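Probable cell division protein WhiA (PDB 3HYI) probably takes part in cell division and chromosome segregation, joining a degenerate LAGLIDADG homing endonuclease domain to a DNA-binding helix-turn-helix domain. Local coordinates at residues His131-Ile136 and Lys169-Ser174. Residues are numbered along the deposited sequence; the frame is centred on the assembly and turned at random.
Sequences HYHLEI and KLYIKS
L134 and I172 pair through both backbone groups, I172 N giving a 2.8 Å bond to L134 O and L134 N a 3.1 Å bond to I172 O. I136 and L170 repeat the pattern, I136 N reaching L170 O at 2.8 Å and L170 N returning to I136 O. Between these two hydrogen-bonded pairs sits the non-hydrogen-bonded pair E135–Y171, its CA atoms 4.3 Å apart; the CA-H groups of E135 and Y171 point instead to L170 O and L134 O, carbonyls that already accept I136 N and I172 N.

The polar side-chain interactions lie on the face bearing E135 and Y171. K169, extended beyond CG, brings NZ to 2.7 Å from E135 OE1, on the syn side and 21° out of the carboxylate plane, forming a salt bridge. The anti lone pair of the same oxygen takes H133 NE2 at 3.0 Å, almost in the imidazole plane, so two donors grip OE1, while OE2 accepts from N137. H133, just before the strand, reaches along the chain toward E135 with CG anti to the backbone N (chi1 -168°), and its CE1 lies 3.5 Å from Y171 CB, the two side chains crossing at about a right angle. An alanine at E135 would probably leave the K169 ammonium without its countercharge and the H133 ring freer to turn.

Apolar packing occupies the other face. L134 and I172 lie side by side, CD2 to CD1 4.1 Å, and I136 meets L170 through their CB atoms. F119 and L118 of helix 108-122 cover L134 and I136, while I178 and F181 of helix 175-184 pack on I172 and L134.

Strands 134-138 and 168-172 are the central pair of a four-stranded antiparallel sheet backed by helices, as in the LAGLIDADG homing endonuclease fold.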
# COMPACT_ATOMS: atom_id res chain seq x y z
N HIS A 131 1.00 3.02 -1.40
CA HIS A 131 -0.03 3.11 -0.37
C HIS A 131 -1.25 2.29 -0.72
O HIS A 131 -1.58 2.13 -1.89
CB HIS A 131 -0.52 4.54 -0.20
CG HIS A 131 0.57 5.53 0.03
ND1 HIS A 131 1.08 6.33 -0.97
CD2 HIS A 131 1.25 5.84 1.15
CE1 HIS A 131 2.03 7.10 -0.47
NE2 HIS A 131 2.16 6.82 0.82
N TYR A 132 -1.93 1.82 0.31
CA TYR A 132 -3.28 1.31 0.15
C TYR A 132 -4.23 2.40 0.61
O TYR A 132 -4.44 2.60 1.81
CB TYR A 132 -3.48 0.03 0.97
CG TYR A 132 -2.71 -1.18 0.48
CD1 TYR A 132 -2.32 -1.30 -0.85
CD2 TYR A 132 -2.40 -2.22 1.35
CE1 TYR A 132 -1.62 -2.41 -1.30
CE2 TYR A 132 -1.71 -3.34 0.91
CZ TYR A 132 -1.32 -3.42 -0.42
OH TYR A 132 -0.63 -4.52 -0.88
N HIS A 133 -4.80 3.12 -0.35
CA HIS A 133 -5.70 4.23 -0.05
C HIS A 133 -6.62 4.56 -1.22
O HIS A 133 -6.16 4.89 -2.31
CB HIS A 133 -4.90 5.47 0.34
CG HIS A 133 -5.73 6.56 0.94
ND1 HIS A 133 -6.32 6.44 2.18
CD2 HIS A 133 -6.05 7.80 0.49
CE1 HIS A 133 -6.97 7.55 2.46
NE2 HIS A 133 -6.83 8.39 1.45
N LEU A 134 -7.92 4.48 -0.96
CA LEU A 134 -8.94 4.97 -1.87
C LEU A 134 -9.86 5.86 -1.05
O LEU A 134 -10.33 5.45 0.01
CB LEU A 134 -9.71 3.81 -2.50
CG LEU A 134 -10.76 4.22 -3.54
CD1 LEU A 134 -10.91 3.14 -4.62
CD2 LEU A 134 -12.11 4.52 -2.88
N GLU A 135 -10.10 7.08 -1.53
CA GLU A 135 -10.88 8.05 -0.78
C GLU A 135 -12.03 8.64 -1.59
O GLU A 135 -11.99 8.66 -2.81
CB GLU A 135 -9.99 9.18 -0.26
CG GLU A 135 -9.27 9.97 -1.34
CD GLU A 135 -8.51 11.15 -0.79
OE1 GLU A 135 -7.81 10.99 0.23
OE2 GLU A 135 -8.60 12.25 -1.38
N ILE A 136 -13.05 9.10 -0.87
CA ILE A 136 -14.15 9.87 -1.45
C ILE A 136 -14.39 11.09 -0.57
O ILE A 136 -14.69 10.97 0.61
CB ILE A 136 -15.44 9.04 -1.56
CG1 ILE A 136 -15.33 8.02 -2.70
CG2 ILE A 136 -16.64 9.94 -1.80
CD1 ILE A 136 -16.48 7.04 -2.74
N LYS A 169 -13.63 13.03 4.54
CA LYS A 169 -13.17 11.97 3.64
C LYS A 169 -13.65 10.60 4.11
O LYS A 169 -13.52 10.26 5.29
CB LYS A 169 -11.64 11.94 3.58
CG LYS A 169 -11.01 12.99 2.69
CD LYS A 169 -9.50 12.79 2.63
CE LYS A 169 -8.83 13.85 1.78
NZ LYS A 169 -7.47 13.43 1.33
N LEU A 170 -14.19 9.82 3.18
CA LEU A 170 -14.44 8.40 3.39
C LEU A 170 -13.26 7.66 2.77
O LEU A 170 -12.88 7.96 1.64
CB LEU A 170 -15.76 8.00 2.72
CG LEU A 170 -16.46 6.74 3.23
CD1 LEU A 170 -17.80 6.57 2.53
CD2 LEU A 170 -15.60 5.52 3.01
N TYR A 171 -12.68 6.70 3.49
CA TYR A 171 -11.49 5.99 2.98
C TYR A 171 -11.52 4.48 3.17
O TYR A 171 -12.06 3.98 4.16
CB TYR A 171 -10.20 6.59 3.56
CG TYR A 171 -9.93 6.23 5.00
CD1 TYR A 171 -9.16 5.11 5.32
CD2 TYR A 171 -10.45 6.99 6.04
CE1 TYR A 171 -8.91 4.77 6.64
CE2 TYR A 171 -10.20 6.66 7.37
CZ TYR A 171 -9.44 5.55 7.66
OH TYR A 171 -9.19 5.21 8.97
N ILE A 172 -10.93 3.77 2.21
CA ILE A 172 -10.75 2.32 2.26
C ILE A 172 -9.25 2.03 2.24
O ILE A 172 -8.54 2.50 1.36
CB ILE A 172 -11.40 1.63 1.04
CG1 ILE A 172 -12.89 1.95 0.97
CG2 ILE A 172 -11.19 0.12 1.11
CD1 ILE A 172 -13.52 1.58 -0.36
N LYS A 173 -8.78 1.27 3.22
CA LYS A 173 -7.35 0.95 3.35
C LYS A 173 -7.00 -0.51 3.06
O LYS A 173 -5.85 -0.84 2.81
CB LYS A 173 -6.85 1.34 4.74
CG LYS A 173 -7.55 0.63 5.89
CD LYS A 173 -6.76 0.72 7.18
CE LYS A 173 -7.27 -0.28 8.20
NZ LYS A 173 -6.67 -0.06 9.54
N SER A 174 -8.00 -1.39 3.11
CA SER A 174 -7.81 -2.79 2.73
C SER A 174 -7.69 -2.90 1.21
O SER A 174 -8.59 -2.47 0.49
CB SER A 174 -8.98 -3.65 3.22
OG SER A 174 -9.00 -4.91 2.58